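Side-chain contacts in probable transcriptional regulator, TetR family protein (Rhodococcus sp., PDB 3BJB), which probably acts as a DNA-binding transcription factor that recognises a regulatory DNA region, as members of the TetR family generally do: residues Val25-Ala30 against Arg61-Lys66; Val43-Val48 against Thr67-Ala72; Asn101-Ala106 against Arg140-Ile145. All coordinates share one frame; numbering follows the deposited sequence.

Overall arrangement
From the N terminus, helix 22-37 carries the first segment of contact 1, and the chain then runs into residues 43-48, where contact 2 opens. Contact 1 closes its loop at residues 61-66 and contact 2 closes at residues 67-72, immediately afterwards, so the two loops cross. With centres 6 Å apart, they touch one another and tie helices 22-37, 45-51, 56-62 and 66-86 into one helical domain, the probable DNA-binding part. Helix 66-86 then leads away to helix 95-111, where contact 3 opens; it closes on helix 134-150. Contact 3 stands in series, its centre 24 Å from either of the others, and joins helices of the C-terminal domain.

Contact 1: residues Val25-Ala30 against Arg61-Lys66; sequences VRMLEA and RYFPSK
The Phe63 ring receives Met27 at its edge: the selenium of this selenomethionine lies near the ring plane, with SE 3.9 Å from Phe63 CE2 and its line to the ring centre 81° off the normal, a Met-aromatic contact. Leu28 arrives at the far end of the same ring, its CD1 3.6 Å from Phe63 CZ, the side chains crossing at about a right angle. The other aromatic group, Tyr62, meets Met27 more loosely, CE coming obliquely to within 4.2 Å of Tyr62 CD1. One bent side chain serves both rings: the turn at chi3 of Met27 (-103°) brings the terminal methyl toward Tyr62 while SE stays beside Phe63. Phe63 is the first residue to leave helical geometry after helix 56-62, and its CG stands opposite the carbonyl carbon (chi1 -42°), directing the ring toward helix 22-37. There it also meets the ring of His24, while Leu69 and Ala72 of helix 66-86 pack on it. Replacing Phe63 by an alanine would probably open a gap between helices 22-37 and 66-86 and deprive Met27 SE and Leu28 CD1 of their aromatic partner. The contact is apolar throughout, so dispersion, shape and the weak selenium-aromatic interaction, rather than charge, hold the end of the predicted helix-turn-helix against the first helix of the domain.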
loop_
_atom_site.group_PDB
_atom_site.type_symbol
_atom_site.label_atom_id
_atom_site.label_comp_id
_atom_site.label_asym_id
_atom_site.label_seq_id
_atom_site.Cartn_x
_atom_site.Cartn_y
_atom_site.Cartn_z
ATOM N N VAL B 25 13.591 24.069 3.338
ATOM C CA VAL B 25 13.022 24.028 1.984
ATOM C C VAL B 25 13.939 23.377 0.935
ATOM O O VAL B 25 13.482 22.492 0.207
ATOM C CB VAL B 25 12.525 25.423 1.496
ATOM C CG1 VAL B 25 12.563 25.539 -0.041
ATOM C CG2 VAL B 25 11.122 25.706 2.028
ATOM N N ARG B 26 15.207 23.809 0.861
ATOM C CA ARG B 26 16.170 23.274 -0.130
ATOM C C ARG B 26 16.425 21.768 0.009
ATOM O O ARG B 26 16.726 21.072 -0.975
ATOM C CB ARG B 26 17.509 24.013 -0.055
ATOM C CG ARG B 26 17.414 25.444 -0.481
ATOM C CD ARG B 26 18.744 26.010 -0.932
ATOM N NE ARG B 26 18.601 27.456 -1.159
ATOM C CZ ARG B 26 19.136 28.401 -0.384
ATOM N NH1 ARG B 26 19.887 28.052 0.660
ATOM N NH2 ARG B 26 18.929 29.690 -0.664
HETATM N N MSE B 27 16.331 21.289 1.249
HETATM C CA MSE B 27 16.485 19.880 1.568
HETATM C C MSE B 27 15.389 19.104 0.886
HETATM O O MSE B 27 15.689 18.215 0.102
HETATM C CB MSE B 27 16.512 19.659 3.083
HETATM C CG MSE B 27 17.762 20.271 3.722
HETATM SE SE MSE B 27 18.219 19.668 5.527
HETATM C CE MSE B 27 17.566 21.238 6.543
ATOM N N LEU B 28 14.135 19.487 1.161
ATOM C CA LEU B 28 12.927 18.961 0.491
ATOM C C LEU B 28 12.967 19.090 -1.036
ATOM O O LEU B 28 12.646 18.128 -1.775
ATOM C CB LEU B 28 11.682 19.662 1.028
ATOM C CG LEU B 28 11.003 19.174 2.320
ATOM C CD1 LEU B 28 11.937 18.475 3.284
ATOM C CD2 LEU B 28 10.267 20.309 3.038
ATOM N N GLU B 29 13.379 20.276 -1.491
ATOM C CA GLU B 29 13.538 20.583 -2.905
ATOM C C GLU B 29 14.362 19.498 -3.572
ATOM O O GLU B 29 13.869 18.779 -4.468
ATOM C CB GLU B 29 14.260 21.917 -3.064
ATOM C CG GLU B 29 13.702 22.838 -4.143
ATOM C CD GLU B 29 12.351 23.410 -3.761
ATOM O OE1 GLU B 29 12.223 24.650 -3.736
ATOM O OE2 GLU B 29 11.424 22.613 -3.470
ATOM N N ALA B 30 15.596 19.367 -3.088
ATOM C CA ALA B 30 16.593 18.466 -3.648
ATOM C C ALA B 30 16.157 17.018 -3.598
ATOM O O ALA B 30 16.435 16.253 -4.526
ATOM C CB ALA B 30 17.898 18.626 -2.922
ATOM N N ARG B 61 20.614 15.179 10.976
ATOM C CA ARG B 61 19.976 15.896 12.065
ATOM C C ARG B 61 18.493 16.172 11.764
ATOM O O ARG B 61 17.611 15.937 12.593
ATOM C CB ARG B 61 20.706 17.215 12.273
ATOM C CG ARG B 61 20.688 17.712 13.673
ATOM C CD ARG B 61 21.236 19.117 13.725
ATOM N NE ARG B 61 21.274 19.608 15.095
ATOM C CZ ARG B 61 20.201 19.916 15.824
ATOM N NH1 ARG B 61 20.364 20.358 17.070
ATOM N NH2 ARG B 61 18.976 19.782 15.319
ATOM N N TYR B 62 18.213 16.670 10.572
ATOM C CA TYR B 62 16.843 17.007 10.268
ATOM C C TYR B 62 16.006 15.853 9.725
ATOM O O TYR B 62 14.784 15.881 9.830
ATOM C CB TYR B 62 16.755 18.279 9.420
ATOM C CG TYR B 62 16.664 19.484 10.302
ATOM C CD1 TYR B 62 17.788 20.265 10.581
ATOM C CD2 TYR B 62 15.457 19.814 10.918
ATOM C CE1 TYR B 62 17.698 21.391 11.447
ATOM C CE2 TYR B 62 15.350 20.916 11.758
ATOM C CZ TYR B 62 16.470 21.695 12.026
ATOM O OH TYR B 62 16.333 22.769 12.865
ATOM N N PHE B 63 16.657 14.836 9.159
ATOM C CA PHE B 63 15.941 13.625 8.720
ATOM C C PHE B 63 16.807 12.385 8.960
ATOM O O PHE B 63 17.637 12.039 8.126
ATOM C CB PHE B 63 15.461 13.725 7.254
ATOM C CG PHE B 63 14.877 15.064 6.884
ATOM C CD1 PHE B 63 13.525 15.323 7.058
ATOM C CD2 PHE B 63 15.687 16.081 6.384
ATOM C CE1 PHE B 63 12.994 16.568 6.735
ATOM C CE2 PHE B 63 15.153 17.324 6.055
ATOM C CZ PHE B 63 13.808 17.553 6.219
ATOM N N PRO B 64 16.634 11.736 10.128
ATOM C CA PRO B 64 17.518 10.648 10.552
ATOM C C PRO B 64 17.725 9.532 9.530
ATOM O O PRO B 64 18.818 8.965 9.480
ATOM C CB PRO B 64 16.852 10.137 11.835
ATOM C CG PRO B 64 16.195 11.367 12.403
ATOM C CD PRO B 64 15.617 12.026 11.157
ATOM N N SER B 65 16.714 9.197 8.730
ATOM C CA SER B 65 16.983 8.361 7.576
ATOM C C SER B 65 16.223 8.825 6.359
ATOM O O SER B 65 15.425 9.766 6.410
ATOM C CB SER B 65 16.735 6.863 7.846
ATOM O OG SER B 65 15.379 6.584 8.112
ATOM N N LYS B 66 16.457 8.121 5.259
ATOM C CA LYS B 66 15.811 8.434 4.015
ATOM C C LYS B 66 14.295 8.355 4.109
ATOM O O LYS B 66 13.616 9.224 3.568
ATOM C CB LYS B 66 16.338 7.517 2.929
ATOM C CG LYS B 66 16.034 8.037 1.582
ATOM C CD LYS B 66 16.952 7.443 0.581
ATOM C CE LYS B 66 16.550 6.025 0.212
ATOM N NZ LYS B 66 17.731 5.366 -0.387
#

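Contact 2: residues Val43-Val48 against Thr67-Ala72; sequences VQMHEV and THLFVA. With SO4 (sulfate ion), chain L.
Met45 and Val48, at the beginning of the predicted helix-turn-helix, and Val43 just before it, settle on Leu69 and Phe70 of helix 66-86, which follows the motif. Leu69 is the shared partner. With CG anti to the backbone N (chi1 168°), it extends CD2 toward helix 45-51, where Met45 SE lies 4.1 Å from Leu69 CD2 and the side chains slide past each other in opposite directions. Val48 meets the same methyl tip to tip, its CG2 4.1 Å from Leu69 CD2. Val43 works on the neighbouring ring: CG1 reaches the edge of Phe70, in the ring plane, 3.9 Å from CZ. Behind these groups, Leu34 and Ala35 of helix 22-37 cover Val43 and Phe70 respectively, and Leu59 of helix 56-62 packs on Met45 and Val48. At the start of helix 66-86, the backbone N of Thr67 donates to O2 of a sulfate ion, probably from the crystallisation liquor, at 3.3 Å and 155°. Two chemistries thus sit side by side: a buried joint of methyls, selenium and a ring edge, held by apolar packing, and a helix start whose amide dipoles probably help attract an anion.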
loop_
_atom_site.group_PDB
_atom_site.type_symbol
_atom_site.label_atom_id
_atom_site.label_comp_id
_atom_site.label_asym_id
_atom_site.label_seq_id
_atom_site.Cartn_x
_atom_site.Cartn_y
_atom_site.Cartn_z
ATOM N N VAL B 43 18.520 6.757 -4.542
ATOM C CA VAL B 43 18.555 8.105 -3.958
ATOM C C VAL B 43 19.354 8.099 -2.668
ATOM O O VAL B 43 18.963 7.479 -1.687
ATOM C CB VAL B 43 17.156 8.685 -3.699
ATOM C CG1 VAL B 43 17.265 10.059 -3.089
ATOM C CG2 VAL B 43 16.355 8.748 -4.999
ATOM N N GLN B 44 20.471 8.809 -2.658
ATOM C CA GLN B 44 21.338 8.725 -1.510
ATOM C C GLN B 44 21.454 9.997 -0.737
ATOM O O GLN B 44 21.506 11.090 -1.296
ATOM C CB GLN B 44 22.704 8.212 -1.903
ATOM C CG GLN B 44 22.704 6.711 -2.198
ATOM C CD GLN B 44 23.585 6.400 -3.383
ATOM O OE1 GLN B 44 23.688 5.251 -3.810
ATOM N NE2 GLN B 44 24.225 7.434 -3.932
HETATM N N MSE B 45 21.505 9.834 0.577
HETATM C CA MSE B 45 21.489 10.954 1.485
HETATM C C MSE B 45 22.597 11.947 1.182
HETATM O O MSE B 45 22.391 13.156 1.286
HETATM C CB MSE B 45 21.551 10.439 2.913
HETATM C CG MSE B 45 20.314 9.640 3.280
HETATM SE SE MSE B 45 18.698 10.784 3.333
HETATM C CE MSE B 45 18.914 11.534 5.128
ATOM N N HIS B 46 23.753 11.438 0.768
ATOM C CA HIS B 46 24.908 12.303 0.489
ATOM C C HIS B 46 24.714 13.190 -0.770
ATOM O O HIS B 46 25.255 14.298 -0.836
ATOM C CB HIS B 46 26.235 11.505 0.473
ATOM C CG HIS B 46 26.458 10.721 -0.780
ATOM N ND1 HIS B 46 27.238 11.186 -1.819
ATOM C CD2 HIS B 46 26.002 9.501 -1.165
ATOM C CE1 HIS B 46 27.246 10.293 -2.795
ATOM N NE2 HIS B 46 26.508 9.260 -2.423
ATOM N N GLU B 47 23.930 12.704 -1.741
ATOM C CA GLU B 47 23.550 13.527 -2.896
ATOM C C GLU B 47 22.489 14.612 -2.542
ATOM O O GLU B 47 22.649 15.780 -2.919
ATOM C CB GLU B 47 23.180 12.651 -4.109
ATOM C CG GLU B 47 22.675 13.417 -5.370
ATOM C CD GLU B 47 23.700 14.393 -6.025
ATOM O OE1 GLU B 47 24.764 14.698 -5.413
ATOM O OE2 GLU B 47 23.432 14.864 -7.167
ATOM N N VAL B 48 21.441 14.240 -1.793
ATOM C CA VAL B 48 20.518 15.241 -1.198
ATOM C C VAL B 48 21.312 16.321 -0.418
ATOM O O VAL B 48 21.029 17.519 -0.532
ATOM C CB VAL B 48 19.387 14.605 -0.274
ATOM C CG1 VAL B 48 18.424 15.671 0.266
ATOM C CG2 VAL B 48 18.580 13.504 -0.992
ATOM N N THR B 67 13.771 7.316 4.772
ATOM C CA THR B 67 12.328 7.148 4.902
ATOM C C THR B 67 11.734 8.332 5.692
ATOM O O THR B 67 10.608 8.768 5.406
ATOM C CB THR B 67 11.884 5.754 5.483
ATOM O OG1 THR B 67 12.562 5.524 6.696
ATOM C CG2 THR B 67 12.229 4.582 4.558
ATOM N N HIS B 68 12.511 8.891 6.621
ATOM C CA HIS B 68 12.094 10.125 7.312
ATOM C C HIS B 68 11.934 11.261 6.316
ATOM O O HIS B 68 10.938 11.988 6.334
ATOM C CB HIS B 68 13.124 10.605 8.358
ATOM C CG HIS B 68 13.123 9.839 9.645
ATOM N ND1 HIS B 68 13.743 8.612 9.782
ATOM C CD2 HIS B 68 12.640 10.160 10.871
ATOM C CE1 HIS B 68 13.612 8.195 11.031
ATOM N NE2 HIS B 68 12.949 9.116 11.713
ATOM N N LEU B 69 12.950 11.441 5.482
ATOM C CA LEU B 69 12.972 12.540 4.543
ATOM C C LEU B 69 11.781 12.463 3.598
ATOM O O LEU B 69 11.024 13.433 3.480
ATOM C CB LEU B 69 14.291 12.579 3.797
ATOM C CG LEU B 69 14.396 13.474 2.583
ATOM C CD1 LEU B 69 14.434 14.959 3.004
ATOM C CD2 LEU B 69 15.666 13.061 1.835
ATOM N N PHE B 70 11.572 11.305 2.964
ATOM C CA PHE B 70 10.439 11.180 2.045
ATOM C C PHE B 70 9.030 11.201 2.656
ATOM O O PHE B 70 8.055 11.501 1.976
ATOM C CB PHE B 70 10.656 10.029 1.096
ATOM C CG PHE B 70 11.700 10.310 0.128
ATOM C CD1 PHE B 70 11.468 11.194 -0.905
ATOM C CD2 PHE B 70 12.960 9.724 0.260
ATOM C CE1 PHE B 70 12.483 11.489 -1.828
ATOM C CE2 PHE B 70 13.972 10.007 -0.660
ATOM C CZ PHE B 70 13.730 10.898 -1.692
ATOM N N VAL B 71 8.937 10.936 3.945
ATOM C CA VAL B 71 7.704 11.146 4.676
ATOM C C VAL B 71 7.459 12.639 4.834
ATOM O O VAL B 71 6.352 13.114 4.606
ATOM C CB VAL B 71 7.750 10.456 6.038
ATOM C CG1 VAL B 71 6.672 11.032 6.972
ATOM C CG2 VAL B 71 7.581 8.949 5.860
ATOM N N ALA B 72 8.499 13.382 5.196
ATOM C CA ALA B 72 8.421 14.843 5.246
ATOM C C ALA B 72 8.149 15.431 3.858
ATOM O O ALA B 72 7.488 16.457 3.762
ATOM C CB ALA B 72 9.700 15.441 5.835
HETATM S S SO4 L . 16.128 3.608 4.426
HETATM O O1 SO4 L . 15.067 2.869 3.735
HETATM O O2 SO4 L . 15.506 4.588 5.323
HETATM O O3 SO4 L . 16.966 2.673 5.192
HETATM O O4 SO4 L . 16.974 4.272 3.430
#

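Contact 3: residues Asn101-Ala106 against Arg140-Ile145; sequences NVLVRA and RAFRQI
Val102 and Ile145 mark the closest backbone approach, 7.8 Å between their CA atoms, where the segments of helix 95-111 and helix 134-150 run at 129° with their axes 11.4 Å apart at the nearest point. At that separation the gap is bridged by side chains, and Phe142 contributes the largest share of the buried surface. Its ring is placed by a chi1 of -145°, which carries the far end across to helix 95-111 although the CB itself does not face that helix. There CZ meets two residues one helical turn apart. Leu103 comes at about a right angle, its CD1 4.0 Å from Phe142 CZ and 4.1 Å from Phe142 CE1, so that one methyl bears on the CZ-CE1 side of the ring. Ala106 offers only CB, which lies near the ring plane at the edge, 4.4 Å from Phe142 CZ. A turn further along helix 134-150, Ile145 turns its branch methyl to Val102, CG2 lying 4.4 Å from Val102 CB. This pair is looser than the one at the ring, and its two residues also lean on helix 66-86, through Phe85 for Val102 and Ile78 for Ile145. Helix 157-179 adds further cover: the Trp170 ring meets that of Phe142 with the planes at about 35° and also packs on Leu103 and Ala106, and Val167 touches Phe142. Ile191 and Cys195 of helix 184-198 cover Leu103 as well. Aliphatic groups packed beside the Phe142 and Trp170 rings, with helices meeting at a wide angle, make up the apolar interior of the all-helical C-terminal domain, the part that in TetR-family regulators commonly carries ligand binding and dimerisation.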
loop_
_atom_site.group_PDB
_atom_site.type_symbol
_atom_site.label_atom_id
_atom_site.label_comp_id
_atom_site.label_asym_id
_atom_site.label_seq_id
_atom_site.Cartn_x
_atom_site.Cartn_y
_atom_site.Cartn_z
ATOM N N ASN B 101 -13.578 14.675 -5.414
ATOM C CA ASN B 101 -12.815 15.641 -6.216
ATOM C C ASN B 101 -11.387 15.882 -5.717
ATOM O O ASN B 101 -10.491 16.160 -6.515
ATOM C CB ASN B 101 -13.542 16.990 -6.357
ATOM C CG ASN B 101 -14.806 16.911 -7.224
ATOM O OD1 ASN B 101 -15.808 17.578 -6.922
ATOM N ND2 ASN B 101 -14.770 16.117 -8.297
ATOM N N VAL B 102 -11.176 15.811 -4.407
ATOM C CA VAL B 102 -9.830 15.976 -3.884
ATOM C C VAL B 102 -8.964 14.758 -4.233
ATOM O O VAL B 102 -7.780 14.896 -4.587
ATOM C CB VAL B 102 -9.790 16.269 -2.330
ATOM C CG1 VAL B 102 -10.911 17.146 -1.906
ATOM C CG2 VAL B 102 -9.793 14.998 -1.500
ATOM N N LEU B 103 -9.575 13.578 -4.139
ATOM C CA LEU B 103 -8.886 12.337 -4.364
ATOM C C LEU B 103 -8.461 12.271 -5.818
ATOM O O LEU B 103 -7.305 11.930 -6.098
ATOM C CB LEU B 103 -9.750 11.141 -3.934
ATOM C CG LEU B 103 -9.393 10.390 -2.627
ATOM C CD1 LEU B 103 -8.762 11.272 -1.540
ATOM C CD2 LEU B 103 -10.599 9.652 -2.065
ATOM N N VAL B 104 -9.366 12.672 -6.723
ATOM C CA VAL B 104 -9.096 12.749 -8.166
ATOM C C VAL B 104 -7.935 13.708 -8.470
ATOM O O VAL B 104 -7.030 13.375 -9.248
ATOM C CB VAL B 104 -10.371 13.182 -8.973
ATOM C CG1 VAL B 104 -10.042 13.563 -10.413
ATOM C CG2 VAL B 104 -11.432 12.075 -8.944
ATOM N N ARG B 105 -7.972 14.884 -7.856
ATOM C CA ARG B 105 -6.872 15.819 -7.928
ATOM C C ARG B 105 -5.531 15.264 -7.451
ATOM O O ARG B 105 -4.531 15.456 -8.116
ATOM C CB ARG B 105 -7.198 17.051 -7.088
ATOM C CG ARG B 105 -6.168 18.151 -7.184
ATOM C CD ARG B 105 -6.258 18.820 -8.525
ATOM N NE ARG B 105 -7.391 19.744 -8.556
ATOM C CZ ARG B 105 -7.380 20.963 -8.017
ATOM N NH1 ARG B 105 -6.288 21.434 -7.403
ATOM N NH2 ARG B 105 -8.471 21.709 -8.104
ATOM N N ALA B 106 -5.507 14.599 -6.295
ATOM C CA ALA B 106 -4.270 14.027 -5.780
ATOM C C ALA B 106 -3.755 12.864 -6.659
ATOM O O ALA B 106 -2.566 12.818 -7.014
ATOM C CB ALA B 106 -4.463 13.577 -4.361
ATOM N N ARG B 140 -3.299 12.729 9.048
ATOM C CA ARG B 140 -3.945 13.900 9.620
ATOM C C ARG B 140 -4.121 15.010 8.586
ATOM O O ARG B 140 -5.219 15.579 8.446
ATOM C CB ARG B 140 -3.155 14.425 10.827
ATOM C CG ARG B 140 -3.261 13.591 12.106
ATOM C CD ARG B 140 -2.711 14.380 13.352
ATOM N NE ARG B 140 -1.273 14.650 13.209
ATOM C CZ ARG B 140 -0.575 15.577 13.858
ATOM N NH1 ARG B 140 -1.144 16.373 14.771
ATOM N NH2 ARG B 140 0.722 15.694 13.605
ATOM N N ALA B 141 -3.050 15.299 7.847
ATOM C CA ALA B 141 -3.068 16.410 6.899
ATOM C C ALA B 141 -4.071 16.075 5.842
ATOM O O ALA B 141 -4.813 16.929 5.394
ATOM C CB ALA B 141 -1.706 16.641 6.283
ATOM N N PHE B 142 -4.118 14.802 5.496
ATOM C CA PHE B 142 -4.982 14.351 4.444
ATOM C C PHE B 142 -6.420 14.458 4.874
ATOM O O PHE B 142 -7.179 15.281 4.370
ATOM C CB PHE B 142 -4.625 12.929 4.052
ATOM C CG PHE B 142 -4.788 12.684 2.615
ATOM C CD1 PHE B 142 -5.225 11.459 2.150
ATOM C CD2 PHE B 142 -4.560 13.714 1.709
ATOM C CE1 PHE B 142 -5.420 11.239 0.766
ATOM C CE2 PHE B 142 -4.752 13.535 0.314
ATOM C CZ PHE B 142 -5.173 12.289 -0.168
ATOM N N ARG B 143 -6.772 13.640 5.842
ATOM C CA ARG B 143 -8.015 13.731 6.529
ATOM C C ARG B 143 -8.584 15.175 6.652
ATOM O O ARG B 143 -9.796 15.364 6.477
ATOM C CB ARG B 143 -7.817 13.096 7.893
ATOM C CG ARG B 143 -9.055 12.686 8.642
ATOM C CD ARG B 143 -8.683 12.531 10.089
ATOM N NE ARG B 143 -8.180 13.814 10.584
ATOM C CZ ARG B 143 -7.476 13.975 11.703
ATOM N NH1 ARG B 143 -7.161 12.921 12.469
ATOM N NH2 ARG B 143 -7.066 15.196 12.048
ATOM N N GLN B 144 -7.744 16.176 6.961
ATOM C CA GLN B 144 -8.227 17.574 7.057
ATOM C C GLN B 144 -8.517 18.274 5.727
ATOM O O GLN B 144 -9.237 19.266 5.700
ATOM C CB GLN B 144 -7.279 18.467 7.861
ATOM C CG GLN B 144 -7.558 18.491 9.330
ATOM C CD GLN B 144 -8.879 19.157 9.685
ATOM O OE1 GLN B 144 -9.336 19.044 10.818
ATOM N NE2 GLN B 144 -9.491 19.864 8.733
ATOM N N ILE B 145 -7.923 17.808 4.637
ATOM C CA ILE B 145 -8.207 18.405 3.343
ATOM C C ILE B 145 -9.577 17.971 2.876
ATOM O O ILE B 145 -10.305 18.751 2.246
ATOM C CB ILE B 145 -7.163 18.032 2.297
ATOM C CG1 ILE B 145 -5.825 18.680 2.655
ATOM C CG2 ILE B 145 -7.633 18.451 0.866
ATOM C CD1 ILE B 145 -4.698 18.246 1.753
#